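Local coordinates for putative modification methylase (Thermus thermophilus, PDB 2ZIG) that probably transfers a methyl group from S-adenosyl-L-methionine to the exocyclic amino nitrogen of a base in DNA, likely N4 of cytosine, at the interface of chains A and B. Sequence-based numbering; all coordinates share one arbitrary frame. Chains: chain A/B, Putative modification methylase.

The interface of chains A and B. Residues chain A 163-167, 169; chain B 132, 135, 202-204.
B:Gln203 and A:Glu166 run antiparallel alongside each other, each side chain reaching the other's backbone, in one patch of a two-fold symmetric interface between identical chains; whether this dimer forms in solution the structure alone does not show. Here loop 163-166 and the start of strand 167-174 of chain A pack on strand 129-137 and segment 202-204 of chain B. Chain A buries 88 Å² of B:Gln203, more than of any other residue in the patch. Its CG is anti to the backbone N (chi1 -176°) and the chain runs on extended, so the amide oxygen OE1 meets A:Glu166 N at 2.8 Å. That donor stands close to the line of the C=O bond (162°), and the bond is almost straight at the hydrogen; A:Ile167 N adds a weak second bond to the same oxygen. In return, A:Glu166 OE2 accepts B:Gln203 N at 2.9 Å, with the donor well above the carboxylate plane. The guanidinium of B:Arg202 makes no contact with this carboxylate, but its charge might still help to stabilise it.

A:Ile167 lies roughly perpendicular to the glutamine. Its CG1, flanked by both backbone N and carbonyl carbon (chi1 72°), packs 3.6 Å from B:Gln203 CD. From there CD1 reaches B:Ile135 CG1 at 3.8 Å, while the CG2 branch touches B:Ile204 CD1. Beyond this packing, A:Ile163 lays CG2 against the B:Arg202–B:Gln203 peptide.

B:Asn132 stands roughly perpendicular to A:Thr165 and donates an N-H from ND2 to its hydroxyl OG1 at 2.8 Å, in a bent bond with OG1 tilted from the amide plane. Water 2 links the same ND2 to A:Ile163 O. At the other end of the amide, OD1 meets water 1 at 2.8 Å, and this water lies in the ring plane of A:Tyr169, 2.6 Å from its phenol OH.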
loop_
_atom_site.group_PDB
_atom_site.type_symbol
_atom_site.label_atom_id
_atom_site.label_comp_id
_atom_site.label_asym_id
_atom_site.label_seq_id
_atom_site.Cartn_x
_atom_site.Cartn_y
_atom_site.Cartn_z
ATOM N N ILE A 163 -10.456 10.735 4.564
ATOM C CA ILE A 163 -10.407 9.606 5.470
ATOM C C ILE A 163 -9.114 9.696 6.280
ATOM O O ILE A 163 -8.012 9.689 5.728
ATOM C CB ILE A 163 -10.487 8.275 4.677
ATOM C CG1 ILE A 163 -11.837 8.209 3.954
ATOM C CG2 ILE A 163 -10.333 7.074 5.618
ATOM C CD1 ILE A 163 -12.049 6.973 3.099
ATOM N N LYS A 164 -9.264 9.802 7.595
ATOM C CA LYS A 164 -8.123 9.902 8.494
ATOM C C LYS A 164 -7.273 8.635 8.416
ATOM O O LYS A 164 -7.795 7.558 8.164
ATOM C CB LYS A 164 -8.609 10.104 9.932
ATOM C CG LYS A 164 -7.490 10.217 10.965
ATOM C CD LYS A 164 -8.004 9.954 12.386
ATOM C CE LYS A 164 -8.516 8.515 12.537
ATOM N NZ LYS A 164 -9.057 8.232 13.897
ATOM N N THR A 165 -5.970 8.779 8.638
ATOM C CA THR A 165 -5.040 7.653 8.604
ATOM C C THR A 165 -5.277 6.758 9.817
ATOM O O THR A 165 -5.341 7.245 10.941
ATOM C CB THR A 165 -3.571 8.138 8.662
ATOM O OG1 THR A 165 -3.351 9.123 7.648
ATOM C CG2 THR A 165 -2.611 6.966 8.446
ATOM N N GLU A 166 -5.396 5.453 9.591
ATOM C CA GLU A 166 -5.627 4.506 10.684
ATOM C C GLU A 166 -4.591 3.391 10.691
ATOM O O GLU A 166 -4.513 2.605 11.644
ATOM C CB GLU A 166 -7.000 3.852 10.539
ATOM C CG GLU A 166 -8.196 4.767 10.651
ATOM C CD GLU A 166 -9.480 4.029 10.316
ATOM O OE1 GLU A 166 -9.652 2.888 10.809
ATOM O OE2 GLU A 166 -10.313 4.579 9.563
ATOM N N ILE A 167 -3.783 3.338 9.640
ATOM C CA ILE A 167 -2.816 2.265 9.492
ATOM C C ILE A 167 -1.380 2.647 9.189
ATOM O O ILE A 167 -1.071 3.770 8.788
ATOM C CB ILE A 167 -3.219 1.350 8.322
ATOM C CG1 ILE A 167 -2.972 2.108 7.006
ATOM C CG2 ILE A 167 -4.697 0.935 8.444
ATOM C CD1 ILE A 167 -3.342 1.367 5.745
ATOM N N TYR A 169 2.138 0.457 7.430
ATOM C CA TYR A 169 2.475 -0.703 6.633
ATOM C C TYR A 169 3.732 -1.372 7.156
ATOM O O TYR A 169 4.725 -0.702 7.475
ATOM C CB TYR A 169 2.702 -0.293 5.172
ATOM C CG TYR A 169 1.586 0.534 4.571
ATOM C CD1 TYR A 169 1.412 1.876 4.924
ATOM C CD2 TYR A 169 0.704 -0.022 3.649
ATOM C CE1 TYR A 169 0.386 2.644 4.367
ATOM C CE2 TYR A 169 -0.328 0.737 3.086
ATOM C CZ TYR A 169 -0.476 2.065 3.445
ATOM O OH TYR A 169 -1.469 2.818 2.859
ATOM N N ASN B 132 -4.833 8.928 0.907
ATOM C CA ASN B 132 -4.702 7.645 1.572
ATOM C C ASN B 132 -5.583 6.598 0.905
ATOM O O ASN B 132 -6.736 6.850 0.569
ATOM C CB ASN B 132 -5.068 7.757 3.053
ATOM C CG ASN B 132 -3.863 8.021 3.920
ATOM O OD1 ASN B 132 -2.771 7.538 3.629
ATOM N ND2 ASN B 132 -4.051 8.774 4.993
ATOM N N ILE B 135 -8.126 0.105 2.497
ATOM C CA ILE B 135 -7.747 -1.293 2.467
ATOM C C ILE B 135 -8.986 -2.157 2.366
ATOM O O ILE B 135 -9.837 -2.138 3.244
ATOM C CB ILE B 135 -6.982 -1.718 3.743
ATOM C CG1 ILE B 135 -5.699 -0.900 3.883
ATOM C CG2 ILE B 135 -6.656 -3.227 3.678
ATOM C CD1 ILE B 135 -4.872 -0.844 2.607
ATOM N N ARG B 202 -13.774 5.215 6.207
ATOM C CA ARG B 202 -12.835 4.641 7.159
ATOM C C ARG B 202 -11.759 4.029 6.276
ATOM O O ARG B 202 -11.991 3.819 5.087
ATOM C CB ARG B 202 -13.509 3.584 8.029
ATOM C CG ARG B 202 -14.173 2.467 7.263
ATOM C CD ARG B 202 -14.671 1.417 8.240
ATOM N NE ARG B 202 -15.709 1.934 9.121
ATOM C CZ ARG B 202 -15.759 1.709 10.431
ATOM N NH1 ARG B 202 -16.753 2.217 11.156
ATOM N NH2 ARG B 202 -14.808 1.001 11.023
ATOM N N GLN B 203 -10.589 3.745 6.831
ATOM C CA GLN B 203 -9.515 3.231 6.004
ATOM C C GLN B 203 -9.535 1.736 5.701
ATOM O O GLN B 203 -8.824 1.280 4.813
ATOM C CB GLN B 203 -8.154 3.651 6.588
ATOM C CG GLN B 203 -6.974 3.233 5.721
ATOM C CD GLN B 203 -5.750 4.124 5.875
ATOM O OE1 GLN B 203 -5.374 4.509 6.981
ATOM N NE2 GLN B 203 -5.114 4.433 4.762
ATOM N N ILE B 204 -10.349 0.969 6.416
ATOM C CA ILE B 204 -10.418 -0.466 6.153
ATOM C C ILE B 204 -11.864 -0.937 5.988
ATOM O O ILE B 204 -12.724 -0.650 6.827
ATOM C CB ILE B 204 -9.734 -1.276 7.291
ATOM C CG1 ILE B 204 -8.264 -0.866 7.393
ATOM C CG2 ILE B 204 -9.821 -2.784 7.014
ATOM C CD1 ILE B 204 -7.486 -1.601 8.478
HETATM O O HOH W 1 -1.742 4.989 4.326
HETATM O O HOH W 2 -5.720 10.729 5.028
#